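PDB 3S9F: tryparedoxin from Leishmania major, which probably reduces disulfides as a thioredoxin-fold electron carrier, passing reducing equivalents to tryparedoxin peroxidase in the parasite's detoxification pathway. Local coordinates for residues E30-R35 against F111-I116. Numbering follows the deposited sequence. Where two conformers were deposited one is given.
Sequences EALKLR and FANRNI
The side-chain amide of N113 turns one face to L32. Methyl CD1 of L32 sits over this face, 3.5 Å from N113 ND2, with CG and OD1 of the amide slightly farther away. The methyl lies over the face, displaced toward the ND2 side, and does not meet an edge. The backbone N of N113 itself lies on the other side of the amide plane. The second side-chain torsion (chi2 -66°) turns the amide about CB-CG so that a face, not an edge, meets the methyl. A bound magnesium ion lies about 3 Å from the nearest atom of the N113 side chain. N113 of the second subunit also packs against N113.

L32 meets I116 tip to tip. I116 CD1 is 3.5 Å from L32 CD1 and 3.8 Å from L32 CD2, so it touches both branches. CG of L32 is anti to the backbone N (chi1 -177°), which sends the methyls toward the helix. L32 and I116 were each modelled in two conformers, and these distances hold for one of them.

In this thioredoxin fold the contact joins the link between helix 23-30 and strand 34-36 to the first turn of helix 114-123 and the residue before it. L32 belongs to that link. Strand 34-36 lies next to the outermost strand 39-41. N113 is the centre of an inverse gamma turn, spanned by a weak backbone bond from R114 N to A112 O (3.2 Å). It stands at the N-cap position of helix 114-123, but its amide does not cap the helix. All three touching residues are buried. I116 also packs on I109, and L32 on L28 of the second subunit.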
# COMPACT_ATOMS: atom_id res chain seq x y z
N GLU A 30 -2.67 2.22 -4.04
CA GLU A 30 -3.99 2.82 -4.35
C GLU A 30 -5.12 2.11 -3.61
O GLU A 30 -6.19 2.71 -3.40
CB GLU A 30 -4.27 2.81 -5.84
CG GLU A 30 -3.40 3.77 -6.66
CD GLU A 30 -3.80 3.86 -8.13
OE1 GLU A 30 -4.93 3.45 -8.49
OE2 GLU A 30 -2.98 4.35 -8.94
N ALA A 31 -4.89 0.86 -3.22
CA ALA A 31 -5.84 0.08 -2.42
C ALA A 31 -5.85 0.49 -0.94
O ALA A 31 -6.72 0.09 -0.19
CB ALA A 31 -5.55 -1.42 -2.54
N LEU A 32 -4.86 1.27 -0.52
CA LEU A 32 -4.84 1.81 0.83
C LEU A 32 -5.78 3.01 0.88
O LEU A 32 -5.70 3.90 0.04
CB LEU A 32 -3.43 2.24 1.23
CG LEU A 32 -3.21 2.76 2.65
CD1 LEU A 32 -3.13 1.59 3.60
CD2 LEU A 32 -1.93 3.58 2.70
N LYS A 33 -6.66 3.03 1.86
CA LYS A 33 -7.48 4.21 2.03
C LYS A 33 -6.80 5.08 3.09
O LYS A 33 -6.42 4.58 4.14
CB LYS A 33 -8.93 3.84 2.38
CG LYS A 33 -9.63 2.94 1.35
CD LYS A 33 -9.39 3.38 -0.11
CE LYS A 33 -9.94 2.35 -1.10
NZ LYS A 33 -9.41 2.57 -2.49
N LEU A 34 -6.54 6.34 2.77
CA LEU A 34 -5.99 7.28 3.75
C LEU A 34 -7.11 7.88 4.58
O LEU A 34 -8.24 8.06 4.10
CB LEU A 34 -5.20 8.38 3.06
CG LEU A 34 -3.92 7.98 2.32
CD1 LEU A 34 -3.35 9.18 1.55
CD2 LEU A 34 -2.87 7.35 3.28
N ARG A 35 -6.82 8.16 5.84
CA ARG A 35 -7.75 8.84 6.72
C ARG A 35 -7.84 10.34 6.32
O ARG A 35 -6.82 10.97 6.04
CB ARG A 35 -7.22 8.67 8.14
CG ARG A 35 -7.99 9.31 9.19
CD ARG A 35 -8.83 8.33 9.97
NE ARG A 35 -9.52 9.15 10.95
CZ ARG A 35 -9.44 9.01 12.26
NH1 ARG A 35 -10.11 9.88 13.01
NH2 ARG A 35 -8.75 8.02 12.81
N PHE A 111 -4.26 4.29 11.67
CA PHE A 111 -3.56 3.72 12.82
C PHE A 111 -3.19 2.24 12.64
O PHE A 111 -2.11 1.81 13.04
CB PHE A 111 -4.42 3.84 14.08
CG PHE A 111 -3.80 3.17 15.27
CD1 PHE A 111 -2.73 3.77 15.92
CD2 PHE A 111 -4.25 1.92 15.70
CE1 PHE A 111 -2.13 3.15 17.02
CE2 PHE A 111 -3.65 1.28 16.78
CZ PHE A 111 -2.60 1.90 17.45
N ALA A 112 -4.12 1.48 12.08
CA ALA A 112 -3.96 0.05 11.85
C ALA A 112 -2.79 -0.29 10.93
O ALA A 112 -2.27 -1.43 10.96
CB ALA A 112 -5.26 -0.54 11.28
N ASN A 113 -2.39 0.67 10.09
CA ASN A 113 -1.31 0.47 9.13
C ASN A 113 0.06 0.87 9.67
O ASN A 113 0.84 1.58 9.01
CB ASN A 113 -1.63 1.16 7.82
CG ASN A 113 -2.81 0.54 7.13
OD1 ASN A 113 -2.77 -0.62 6.68
ND2 ASN A 113 -3.88 1.30 7.01
N ARG A 114 0.35 0.39 10.86
CA ARG A 114 1.63 0.62 11.53
C ARG A 114 2.82 0.14 10.69
O ARG A 114 3.86 0.82 10.65
CB ARG A 114 1.65 -0.11 12.87
CG ARG A 114 0.59 0.38 13.85
CD ARG A 114 0.02 -0.79 14.62
NE ARG A 114 -0.26 -0.48 16.02
CZ ARG A 114 0.66 -0.33 16.97
NH1 ARG A 114 1.96 -0.44 16.69
NH2 ARG A 114 0.28 -0.06 18.21
N ASN A 115 2.65 -1.02 10.05
CA ASN A 115 3.64 -1.65 9.20
C ASN A 115 4.13 -0.63 8.18
O ASN A 115 5.34 -0.51 7.93
CB ASN A 115 3.01 -2.82 8.40
CG ASN A 115 3.16 -4.17 9.06
OD1 ASN A 115 2.49 -5.13 8.64
ND2 ASN A 115 4.03 -4.29 10.07
N ILE A 116 3.18 0.11 7.58
CA ILE A 116 3.52 1.11 6.56
C ILE A 116 4.38 2.23 7.15
O ILE A 116 5.36 2.63 6.55
CB ILE A 116 2.24 1.71 5.88
CG1 ILE A 116 1.67 0.73 4.85
CG2 ILE A 116 2.56 3.05 5.18
CD1 ILE A 116 0.25 1.04 4.43